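Local atomic coordinates of SusD homolog (Bacteroides thetaiotaomicron, PDB entry 4MRU), a protein that probably binds mucin O-glycans at the bacterial cell surface, as a SusD-like outer membrane lipoprotein with a TPR-like helical fold. Residues L358-H363 and E369-S374; D350-G355 and E413-Q418; N269-P274 and A394-K399. All coordinates share one frame; numbering follows the deposited sequence.

Contact 1 of 3, residues L358-H363 and E369-S374; sequences LSFEEH and EDYLNS. With MG (magnesium ion), chain C.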
loop_
_atom_site.group_PDB
_atom_site.type_symbol
_atom_site.label_atom_id
_atom_site.label_comp_id
_atom_site.label_asym_id
_atom_site.label_seq_id
_atom_site.Cartn_x
_atom_site.Cartn_y
_atom_site.Cartn_z
ATOM N N LEU A 358 7.140 -14.804 -9.706
ATOM C CA LEU A 358 7.940 -13.605 -9.561
ATOM C C LEU A 358 8.141 -13.233 -8.105
ATOM O O LEU A 358 9.228 -12.810 -7.743
ATOM C CB LEU A 358 7.295 -12.419 -10.283
ATOM C CG LEU A 358 7.383 -12.477 -11.797
ATOM C CD1 LEU A 358 6.458 -11.457 -12.436
ATOM C CD2 LEU A 358 8.807 -12.261 -12.274
ATOM N N SER A 359 7.094 -13.320 -7.285
ATOM C CA SER A 359 7.273 -13.024 -5.858
ATOM C C SER A 359 8.230 -14.034 -5.208
ATOM O O SER A 359 9.080 -13.652 -4.434
ATOM C CB SER A 359 5.941 -12.996 -5.132
ATOM O OG SER A 359 6.094 -12.913 -3.745
ATOM N N PHE A 360 8.052 -15.327 -5.450
ATOM C CA PHE A 360 9.037 -16.304 -4.930
ATOM C C PHE A 360 10.460 -15.968 -5.376
ATOM O O PHE A 360 11.434 -15.987 -4.571
ATOM C CB PHE A 360 8.715 -17.753 -5.385
ATOM C CG PHE A 360 7.669 -18.451 -4.548
ATOM C CD1 PHE A 360 6.418 -17.886 -4.352
ATOM C CD2 PHE A 360 7.947 -19.702 -3.951
ATOM C CE1 PHE A 360 5.453 -18.557 -3.641
ATOM C CE2 PHE A 360 6.967 -20.376 -3.234
ATOM C CZ PHE A 360 5.737 -19.789 -3.046
ATOM N N GLU A 361 10.602 -15.674 -6.653
ATOM C CA GLU A 361 11.909 -15.364 -7.194
ATOM C C GLU A 361 12.478 -14.118 -6.478
ATOM O O GLU A 361 13.655 -14.107 -6.106
ATOM C CB GLU A 361 11.843 -15.163 -8.713
ATOM C CG GLU A 361 13.174 -14.691 -9.332
ATOM C CD GLU A 361 13.067 -14.307 -10.809
ATOM O OE1 GLU A 361 13.168 -15.198 -11.673
ATOM O OE2 GLU A 361 12.851 -13.121 -11.112
ATOM N N GLU A 362 11.650 -13.089 -6.249
ATOM C CA GLU A 362 12.067 -11.822 -5.582
ATOM C C GLU A 362 12.708 -12.110 -4.235
ATOM O O GLU A 362 13.670 -11.463 -3.838
ATOM C CB GLU A 362 10.853 -10.882 -5.436
ATOM C CG GLU A 362 11.084 -9.481 -4.841
ATOM C CD GLU A 362 9.770 -8.783 -4.412
ATOM O OE1 GLU A 362 8.643 -9.107 -4.963
ATOM O OE2 GLU A 362 9.870 -7.861 -3.548
ATOM N N HIS A 363 12.164 -13.081 -3.525
ATOM C CA HIS A 363 12.629 -13.406 -2.177
ATOM C C HIS A 363 13.583 -14.600 -2.114
ATOM O O HIS A 363 13.984 -15.011 -1.029
ATOM C CB HIS A 363 11.427 -13.677 -1.318
ATOM C CG HIS A 363 10.537 -12.483 -1.188
ATOM N ND1 HIS A 363 10.855 -11.423 -0.375
ATOM C CD2 HIS A 363 9.393 -12.144 -1.823
ATOM C CE1 HIS A 363 9.922 -10.495 -0.483
ATOM N NE2 HIS A 363 9.030 -10.897 -1.373
ATOM N N GLU A 369 6.008 -23.736 -8.148
ATOM C CA GLU A 369 5.164 -24.526 -9.045
ATOM C C GLU A 369 4.280 -25.469 -8.235
ATOM O O GLU A 369 3.113 -25.547 -8.524
ATOM C CB GLU A 369 5.998 -25.287 -10.092
ATOM C CG GLU A 369 6.691 -24.363 -11.116
ATOM C CD GLU A 369 5.828 -23.929 -12.309
ATOM O OE1 GLU A 369 4.579 -24.023 -12.235
ATOM O OE2 GLU A 369 6.406 -23.456 -13.331
ATOM N N ASP A 370 4.828 -26.179 -7.228
ATOM C CA ASP A 370 3.983 -27.000 -6.344
ATOM C C ASP A 370 2.975 -26.161 -5.509
ATOM O O ASP A 370 1.848 -26.558 -5.323
ATOM C CB ASP A 370 4.817 -27.846 -5.386
ATOM C CG ASP A 370 5.442 -29.049 -6.064
ATOM O OD1 ASP A 370 4.944 -29.457 -7.138
ATOM O OD2 ASP A 370 6.425 -29.592 -5.514
ATOM N N TYR A 371 3.416 -25.024 -4.988
ATOM C CA TYR A 371 2.578 -24.106 -4.209
ATOM C C TYR A 371 1.342 -23.673 -5.017
ATOM O O TYR A 371 0.234 -23.631 -4.526
ATOM C CB TYR A 371 3.417 -22.885 -3.794
ATOM C CG TYR A 371 2.686 -21.773 -3.047
ATOM C CD1 TYR A 371 2.579 -21.804 -1.658
ATOM C CD2 TYR A 371 2.164 -20.689 -3.713
ATOM C CE1 TYR A 371 1.948 -20.817 -0.954
ATOM C CE2 TYR A 371 1.534 -19.640 -3.005
ATOM C CZ TYR A 371 1.454 -19.701 -1.631
ATOM O OH TYR A 371 0.833 -18.682 -0.936
ATOM N N LEU A 372 1.540 -23.460 -6.295
ATOM C CA LEU A 372 0.454 -23.041 -7.193
ATOM C C LEU A 372 -0.645 -24.091 -7.375
ATOM O O LEU A 372 -1.719 -23.758 -7.837
ATOM C CB LEU A 372 1.043 -22.664 -8.567
ATOM C CG LEU A 372 1.635 -21.260 -8.683
ATOM C CD1 LEU A 372 2.348 -21.138 -10.005
ATOM C CD2 LEU A 372 0.543 -20.240 -8.547
ATOM N N ASN A 373 -0.399 -25.333 -6.990
ATOM C CA ASN A 373 -1.438 -26.332 -6.995
ATOM C C ASN A 373 -2.001 -26.644 -5.636
ATOM O O ASN A 373 -2.704 -27.644 -5.464
ATOM C CB ASN A 373 -0.884 -27.606 -7.618
ATOM C CG ASN A 373 -0.629 -27.432 -9.096
ATOM O OD1 ASN A 373 -1.431 -26.880 -9.819
ATOM N ND2 ASN A 373 0.539 -27.890 -9.541
ATOM N N SER A 374 -1.683 -25.814 -4.647
ATOM C CA SER A 374 -2.113 -26.073 -3.291
ATOM C C SER A 374 -3.616 -25.895 -3.163
ATOM O O SER A 374 -4.202 -24.942 -3.719
ATOM C CB SER A 374 -1.405 -25.124 -2.302
ATOM O OG SER A 374 -1.962 -25.240 -1.007
HETATM MG MG MG C . -1.758 -26.301 -11.868
HETATM O O HOH W 1 -0.191 -27.605 -12.438
HETATM O O HOH W 2 -3.271 -27.847 -11.968
HETATM O O HOH W 3 -3.192 -24.884 -11.330
HETATM O O HOH W 4 -2.035 -25.785 -13.926
HETATM O O HOH W 5 -0.342 -24.758 -11.660
#

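Contact 2 of 3, residues D350-G355 and E413-Q418; sequences DFYETG and ERIITQ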
loop_
_atom_site.group_PDB
_atom_site.type_symbol
_atom_site.label_atom_id
_atom_site.label_comp_id
_atom_site.label_asym_id
_atom_site.label_seq_id
_atom_site.Cartn_x
_atom_site.Cartn_y
_atom_site.Cartn_z
ATOM N N ASP A 350 -2.399 -17.294 -16.356
ATOM C CA ASP A 350 -0.972 -17.173 -16.602
ATOM C C ASP A 350 -0.351 -15.987 -15.847
ATOM O O ASP A 350 0.721 -16.119 -15.271
ATOM C CB ASP A 350 -0.702 -17.084 -18.097
ATOM C CG ASP A 350 -1.072 -18.381 -18.797
ATOM O OD1 ASP A 350 -1.096 -19.432 -18.108
ATOM O OD2 ASP A 350 -1.364 -18.356 -19.998
ATOM N N PHE A 351 -1.032 -14.846 -15.854
ATOM C CA PHE A 351 -0.549 -13.688 -15.077
ATOM C C PHE A 351 -0.545 -13.982 -13.589
ATOM O O PHE A 351 0.374 -13.583 -12.888
ATOM C CB PHE A 351 -1.392 -12.447 -15.348
ATOM C CG PHE A 351 -1.118 -11.816 -16.699
ATOM C CD1 PHE A 351 0.175 -11.461 -17.064
ATOM C CD2 PHE A 351 -2.140 -11.587 -17.593
ATOM C CE1 PHE A 351 0.443 -10.874 -18.300
ATOM C CE2 PHE A 351 -1.886 -11.009 -18.847
ATOM C CZ PHE A 351 -0.585 -10.665 -19.209
ATOM N N TYR A 352 -1.585 -14.666 -13.114
ATOM C CA TYR A 352 -1.662 -15.038 -11.720
ATOM C C TYR A 352 -0.480 -15.915 -11.347
ATOM O O TYR A 352 0.228 -15.654 -10.355
ATOM C CB TYR A 352 -2.988 -15.771 -11.432
ATOM C CG TYR A 352 -3.111 -16.398 -10.050
ATOM C CD1 TYR A 352 -3.335 -15.614 -8.916
ATOM C CD2 TYR A 352 -3.031 -17.761 -9.885
ATOM C CE1 TYR A 352 -3.459 -16.182 -7.674
ATOM C CE2 TYR A 352 -3.184 -18.342 -8.653
ATOM C CZ TYR A 352 -3.389 -17.548 -7.546
ATOM O OH TYR A 352 -3.543 -18.160 -6.345
ATOM N N GLU A 353 -0.247 -16.939 -12.144
ATOM C CA GLU A 353 0.838 -17.880 -11.837
ATOM C C GLU A 353 2.189 -17.203 -11.934
ATOM O O GLU A 353 3.056 -17.439 -11.090
ATOM C CB GLU A 353 0.754 -19.097 -12.744
ATOM C CG GLU A 353 -0.455 -19.911 -12.402
ATOM C CD GLU A 353 -0.389 -21.362 -12.857
ATOM O OE1 GLU A 353 0.237 -21.677 -13.907
ATOM O OE2 GLU A 353 -0.985 -22.182 -12.135
ATOM N N THR A 354 2.345 -16.347 -12.946
ATOM C CA THR A 354 3.552 -15.555 -13.104
ATOM C C THR A 354 3.777 -14.591 -11.913
ATOM O O THR A 354 4.887 -14.452 -11.440
ATOM C CB THR A 354 3.492 -14.780 -14.437
ATOM O OG1 THR A 354 3.493 -15.721 -15.497
ATOM C CG2 THR A 354 4.647 -13.827 -14.568
ATOM N N GLY A 355 2.724 -14.010 -11.378
ATOM C CA GLY A 355 2.848 -13.146 -10.227
ATOM C C GLY A 355 3.377 -13.884 -9.022
ATOM O O GLY A 355 4.239 -13.384 -8.313
ATOM N N GLU A 413 -10.542 -13.155 -5.631
ATOM C CA GLU A 413 -10.130 -13.327 -4.258
ATOM C C GLU A 413 -8.703 -13.916 -4.163
ATOM O O GLU A 413 -7.893 -13.401 -3.400
ATOM C CB GLU A 413 -11.133 -14.187 -3.486
ATOM C CG GLU A 413 -10.751 -14.379 -2.017
ATOM C CD GLU A 413 -11.750 -15.161 -1.221
ATOM O OE1 GLU A 413 -12.714 -15.747 -1.832
ATOM O OE2 GLU A 413 -11.542 -15.235 0.030
ATOM N N ARG A 414 -8.387 -14.948 -4.942
ATOM C CA ARG A 414 -7.020 -15.503 -4.904
ATOM C C ARG A 414 -6.002 -14.542 -5.562
ATOM O O ARG A 414 -4.905 -14.428 -5.054
ATOM C CB ARG A 414 -6.927 -16.945 -5.468
ATOM C CG ARG A 414 -7.442 -17.198 -6.858
ATOM C CD ARG A 414 -7.076 -18.617 -7.288
ATOM N NE ARG A 414 -7.548 -19.597 -6.323
ATOM C CZ ARG A 414 -8.798 -20.063 -6.271
ATOM N NH1 ARG A 414 -9.725 -19.628 -7.120
ATOM N NH2 ARG A 414 -9.140 -20.924 -5.347
ATOM N N ILE A 415 -6.362 -13.850 -6.652
ATOM C CA ILE A 415 -5.445 -12.877 -7.240
ATOM C C ILE A 415 -5.067 -11.832 -6.170
ATOM O O ILE A 415 -3.913 -11.550 -5.939
ATOM C CB ILE A 415 -6.047 -12.189 -8.469
ATOM C CG1 ILE A 415 -6.182 -13.185 -9.630
ATOM C CG2 ILE A 415 -5.220 -10.961 -8.858
ATOM C CD1 ILE A 415 -7.016 -12.683 -10.762
ATOM N N ILE A 416 -6.049 -11.292 -5.471
ATOM C CA ILE A 416 -5.789 -10.228 -4.539
ATOM C C ILE A 416 -5.119 -10.771 -3.283
ATOM O O ILE A 416 -4.214 -10.130 -2.687
ATOM C CB ILE A 416 -7.091 -9.486 -4.167
ATOM C CG1 ILE A 416 -7.727 -8.781 -5.380
ATOM C CG2 ILE A 416 -6.817 -8.471 -3.063
ATOM C CD1 ILE A 416 -6.880 -7.724 -6.078
ATOM N N THR A 417 -5.511 -11.961 -2.866
ATOM C CA THR A 417 -4.843 -12.595 -1.699
ATOM C C THR A 417 -3.359 -12.808 -1.966
ATOM O O THR A 417 -2.500 -12.480 -1.137
ATOM C CB THR A 417 -5.508 -13.914 -1.336
ATOM O OG1 THR A 417 -6.839 -13.651 -0.884
ATOM C CG2 THR A 417 -4.762 -14.621 -0.205
ATOM N N GLN A 418 -3.050 -13.367 -3.128
ATOM C CA GLN A 418 -1.634 -13.568 -3.503
ATOM C C GLN A 418 -0.873 -12.244 -3.690
ATOM O O GLN A 418 0.283 -12.116 -3.303
ATOM C CB GLN A 418 -1.555 -14.471 -4.727
ATOM C CG GLN A 418 -1.870 -15.914 -4.360
ATOM C CD GLN A 418 -0.867 -16.475 -3.355
ATOM O OE1 GLN A 418 0.372 -16.290 -3.478
ATOM N NE2 GLN A 418 -1.361 -17.270 -2.460
#

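Contact 3 of 3, residues N269-P274 and A394-K399; sequences NGYADP and ANITVK. With EDO (1,2-ethanediol), chain L; EDO (1,2-ethanediol), chain I.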
loop_
_atom_site.group_PDB
_atom_site.type_symbol
_atom_site.label_atom_id
_atom_site.label_comp_id
_atom_site.label_asym_id
_atom_site.label_seq_id
_atom_site.Cartn_x
_atom_site.Cartn_y
_atom_site.Cartn_z
ATOM N N ASN A 269 0.764 -19.634 7.053
ATOM C CA ASN A 269 0.885 -20.957 7.716
ATOM C C ASN A 269 -0.077 -21.995 7.113
ATOM O O ASN A 269 0.290 -23.144 6.935
ATOM C CB ASN A 269 0.657 -20.900 9.222
ATOM C CG ASN A 269 1.855 -20.374 9.984
ATOM O OD1 ASN A 269 2.955 -20.149 9.442
ATOM N ND2 ASN A 269 1.660 -20.198 11.252
ATOM N N GLY A 270 -1.314 -21.587 6.828
ATOM C CA GLY A 270 -2.282 -22.492 6.182
ATOM C C GLY A 270 -1.746 -23.016 4.847
ATOM O O GLY A 270 -1.890 -24.178 4.523
ATOM N N TYR A 271 -1.126 -22.133 4.068
ATOM C CA TYR A 271 -0.582 -22.488 2.767
ATOM C C TYR A 271 0.798 -23.092 2.857
ATOM O O TYR A 271 1.370 -23.455 1.825
ATOM C CB TYR A 271 -0.503 -21.245 1.873
ATOM C CG TYR A 271 -1.798 -20.521 1.522
ATOM C CD1 TYR A 271 -3.028 -21.166 1.502
ATOM C CD2 TYR A 271 -1.764 -19.185 1.135
ATOM C CE1 TYR A 271 -4.192 -20.500 1.115
ATOM C CE2 TYR A 271 -2.917 -18.508 0.738
ATOM C CZ TYR A 271 -4.126 -19.173 0.743
ATOM O OH TYR A 271 -5.248 -18.505 0.346
ATOM N N ALA A 272 1.370 -23.183 4.056
ATOM C CA ALA A 272 2.719 -23.674 4.229
ATOM C C ALA A 272 3.690 -22.944 3.259
ATOM O O ALA A 272 4.542 -23.523 2.595
ATOM C CB ALA A 272 2.759 -25.193 4.062
ATOM N N ASP A 273 3.581 -21.632 3.244
ATOM C CA ASP A 273 4.184 -20.795 2.212
ATOM C C ASP A 273 5.697 -20.778 2.408
ATOM O O ASP A 273 6.196 -20.331 3.470
ATOM C CB ASP A 273 3.561 -19.400 2.318
ATOM C CG ASP A 273 3.845 -18.518 1.139
ATOM O OD1 ASP A 273 4.978 -18.453 0.681
ATOM O OD2 ASP A 273 2.886 -17.832 0.720
ATOM N N PRO A 274 6.474 -21.223 1.390
ATOM C CA PRO A 274 7.924 -21.151 1.535
ATOM C C PRO A 274 8.512 -19.729 1.728
ATOM O O PRO A 274 9.659 -19.616 2.118
ATOM C CB PRO A 274 8.445 -21.752 0.204
ATOM C CG PRO A 274 7.319 -22.597 -0.299
ATOM C CD PRO A 274 6.064 -21.857 0.118
ATOM N N ALA A 394 -10.736 -17.050 5.990
ATOM C CA ALA A 394 -11.158 -17.351 4.610
ATOM C C ALA A 394 -10.950 -18.797 4.284
ATOM O O ALA A 394 -10.200 -19.504 4.981
ATOM C CB ALA A 394 -10.376 -16.477 3.627
ATOM N N ASN A 395 -11.551 -19.256 3.195
ATOM C CA ASN A 395 -11.265 -20.611 2.731
ATOM C C ASN A 395 -10.586 -20.627 1.357
ATOM O O ASN A 395 -10.293 -21.681 0.847
ATOM C CB ASN A 395 -12.533 -21.456 2.749
ATOM C CG ASN A 395 -13.512 -21.077 1.669
ATOM O OD1 ASN A 395 -13.355 -20.086 0.945
ATOM N ND2 ASN A 395 -14.528 -21.903 1.528
ATOM N N ILE A 396 -10.254 -19.458 0.829
ATOM C CA ILE A 396 -9.603 -19.329 -0.474
ATOM C C ILE A 396 -8.284 -20.104 -0.560
ATOM O O ILE A 396 -7.416 -19.998 0.287
ATOM C CB ILE A 396 -9.354 -17.839 -0.872
ATOM C CG1 ILE A 396 -8.925 -17.694 -2.359
ATOM C CG2 ILE A 396 -8.333 -17.170 0.039
ATOM C CD1 ILE A 396 -9.987 -18.110 -3.351
ATOM N N THR A 397 -8.151 -20.890 -1.618
ATOM C CA THR A 397 -6.931 -21.650 -1.859
ATOM C C THR A 397 -6.100 -21.014 -2.918
ATOM O O THR A 397 -6.552 -20.113 -3.654
ATOM C CB THR A 397 -7.273 -23.069 -2.315
ATOM O OG1 THR A 397 -7.969 -22.988 -3.540
ATOM C CG2 THR A 397 -8.163 -23.810 -1.286
ATOM N N VAL A 398 -4.874 -21.493 -3.048
ATOM C CA VAL A 398 -3.959 -20.955 -4.074
ATOM C C VAL A 398 -4.295 -21.431 -5.487
ATOM O O VAL A 398 -4.252 -20.648 -6.443
ATOM C CB VAL A 398 -2.500 -21.336 -3.804
ATOM C CG1 VAL A 398 -1.596 -20.757 -4.891
ATOM C CG2 VAL A 398 -2.059 -20.843 -2.426
ATOM N N LYS A 399 -4.670 -22.691 -5.611
ATOM C CA LYS A 399 -4.868 -23.281 -6.940
ATOM C C LYS A 399 -5.972 -22.565 -7.749
ATOM O O LYS A 399 -7.112 -22.411 -7.301
ATOM C CB LYS A 399 -5.159 -24.782 -6.822
ATOM C CG LYS A 399 -5.234 -25.552 -8.152
ATOM C CD LYS A 399 -5.464 -27.037 -7.924
ATOM C CE LYS A 399 -5.423 -27.865 -9.202
ATOM N NZ LYS A 399 -6.528 -27.456 -10.116
HETATM C C1 EDO L . -9.663 -27.103 -7.968
HETATM O O1 EDO L . -9.022 -26.261 -8.958
HETATM C C2 EDO L . -9.694 -28.583 -8.340
HETATM O O2 EDO L . -8.387 -29.114 -8.655
HETATM C C1 EDO I . -2.026 -20.102 12.026
HETATM O O1 EDO I . -1.015 -21.072 12.358
HETATM C C2 EDO I . -2.257 -19.119 13.174
HETATM O O2 EDO I . -2.665 -19.735 14.435
HETATM O O HOH W 6 -4.563 -17.662 -2.431
#

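Contact 1 of 3, residues L358-H363 and E369-S374
Phe360, in helix 348-363, pushes the tip of its ring onto one face of the Tyr371 ring in the short helix 368-371. The phenylalanine CZ carries the contact, 3.6 Å from Tyr371 CG and displaced from the ring centre toward the rim. Its neighbour CE1 lies near the CD2-CE2 bond, 3.9 Å from CD2 of Tyr371. The ring centroids lie 5.1 Å apart and the planes are inclined at 56°, an oblique aromatic pair. The two residues reach each other by different torsions: Phe360 has CG anti to its carbonyl carbon, whereas Tyr371 has CG anti to its backbone N (chi1 176°), which swings the ring toward helix 348-363 and turns one face to Phe360 CZ. The tyrosine hydroxyl hydrogen-bonds to Gln418 NE2, so the polar end of a buried ring is satisfied while its carbon face stays against the phenylalanine. Replacing Tyr371 with an alanine would probably leave the tip of Phe360 without its aromatic partner and strip Gln418 NE2 of its acceptor. Just after the ring, a type I beta turn from Tyr371 to Ser374 reverses the chain and carries Asn373 to the magnesium ion. Asn373 OD1 is the one protein ligand, at 2.1 Å, and five waters complete an octahedral shell; Asn373 ND2 also donates to one of these waters at 3.0 Å, which helps to fix the rotation of the amide. The aromatic pair thus joins helix 348-363 to the short helix that follows it, with Pro274 and Arg275 packed on Phe360, and Val356 of helix 348-363 and Ile421 of helix 408-423 against Tyr371.

Contact 2 of 3, residues D350-G355 and E413-Q418
Tyr352 makes this a buried helix-to-helix contact, joining helix 348-363 to helix 408-423 through one aromatic side chain laid against a turn of the other helix. The two segments run nearly parallel, at 22°, with their axes 10.4 Å apart. With CG anti to the backbone N (chi1 171°), the tyrosine reaches across toward Arg414, Ile415 and Gln418. CD1 of Tyr352 meets CG1 of Ile415 at 3.8 Å, while CE1 brings the ring edge within 3.5 Å of Arg414 O. Farther out, Tyr352 OH lies 3.4 Å from Gln418 CG and 3.7 Å from Arg414 CD, wedged between the aliphatic parts of two polar side chains. The contact thus joins two helices of the TPR-like helical fold of this SusD homologue. The guanidinium plane of Arg414 stands at 84° to the tyrosine ring, with the hydroxyl near its edge, and the Gln418 amide is likewise almost perpendicular to the ring. Their polar ends turn to other partners: Arg414 NH1 forms a salt bridge with Glu410, Gln418 OE1 is hydrogen-bonded to Arg275 NH2, and Tyr352 OH is hydrogen-bonded to Val398 O. The ring of Tyr352 also meets that of Trp400, in the loop ahead of helix 408-423.

Contact 3 of 3, residues N269-P274 and A394-K399
Tyr271 and Val398 are the nearest CA pair, 7.8 Å apart, between a helix end and an irregular loop. Helix 262-270 finishes in a Schellman motif, with Ala272 at positive phi (50°), and Asp273 then precedes the turn into the next helix. The facing segment 394-399 has no regular secondary structure. Every contact between the segments involves the Tyr271 side chain. With CG anti to its carbonyl carbon (chi1 -62°), it reaches into the loop and meets Val398 with one face: the CG2 methyl of Val398 sits 3.8 Å from the ring centroid, only 5° off the normal, a well-centred CH-pi contact. Ile396 receives the far end of the ring. Tyr271 OH donates to Ile396 O at 2.6 Å, a short bond in which the oxygen lies near the ring plane, while the hydroxyl stands well out of the carbonyl plane. The CG2 methyl of Ile396 lies alongside, 3.4 Å from Tyr271 OH. A water donates to the same hydroxyl at 3.0 Å and makes a weak, longer bond to Thr397 O. Arg414 NE also bonds to Thr397 O, linking the loop to helix 408-423. The chemistry is therefore divided over a single ring, which a methyl on its face and a carbonyl at its rim probably limit in how it can turn: the face is met by an apolar group, while the hydroxyl gives a bond to Ile396 O and takes one from water.

How the contacts relate
From the N terminus, the first segment is 269-274, at the end of helix 262-270; it waits 120 residues for its partner 394-399, and contact 3 closes that loop. Helix 348-363 supplies the first halves of contacts 2 and 1 in turn. Contact 1 closes almost at once, at 369-374, and so lies within both other loops. Contact 2 closes last, at 413-418 on helix 408-423, so its loop crosses that of contact 3. Ser374 O and Lys399 N join contacts 1 and 3, Leu372 packs on Glu353 between contacts 1 and 2, and contacts 2 and 3 meet through Tyr352 and Val398. Helices 262-270, 348-363 and 368-371 are thus tied to loop 394-399 and to helix 408-423 after it.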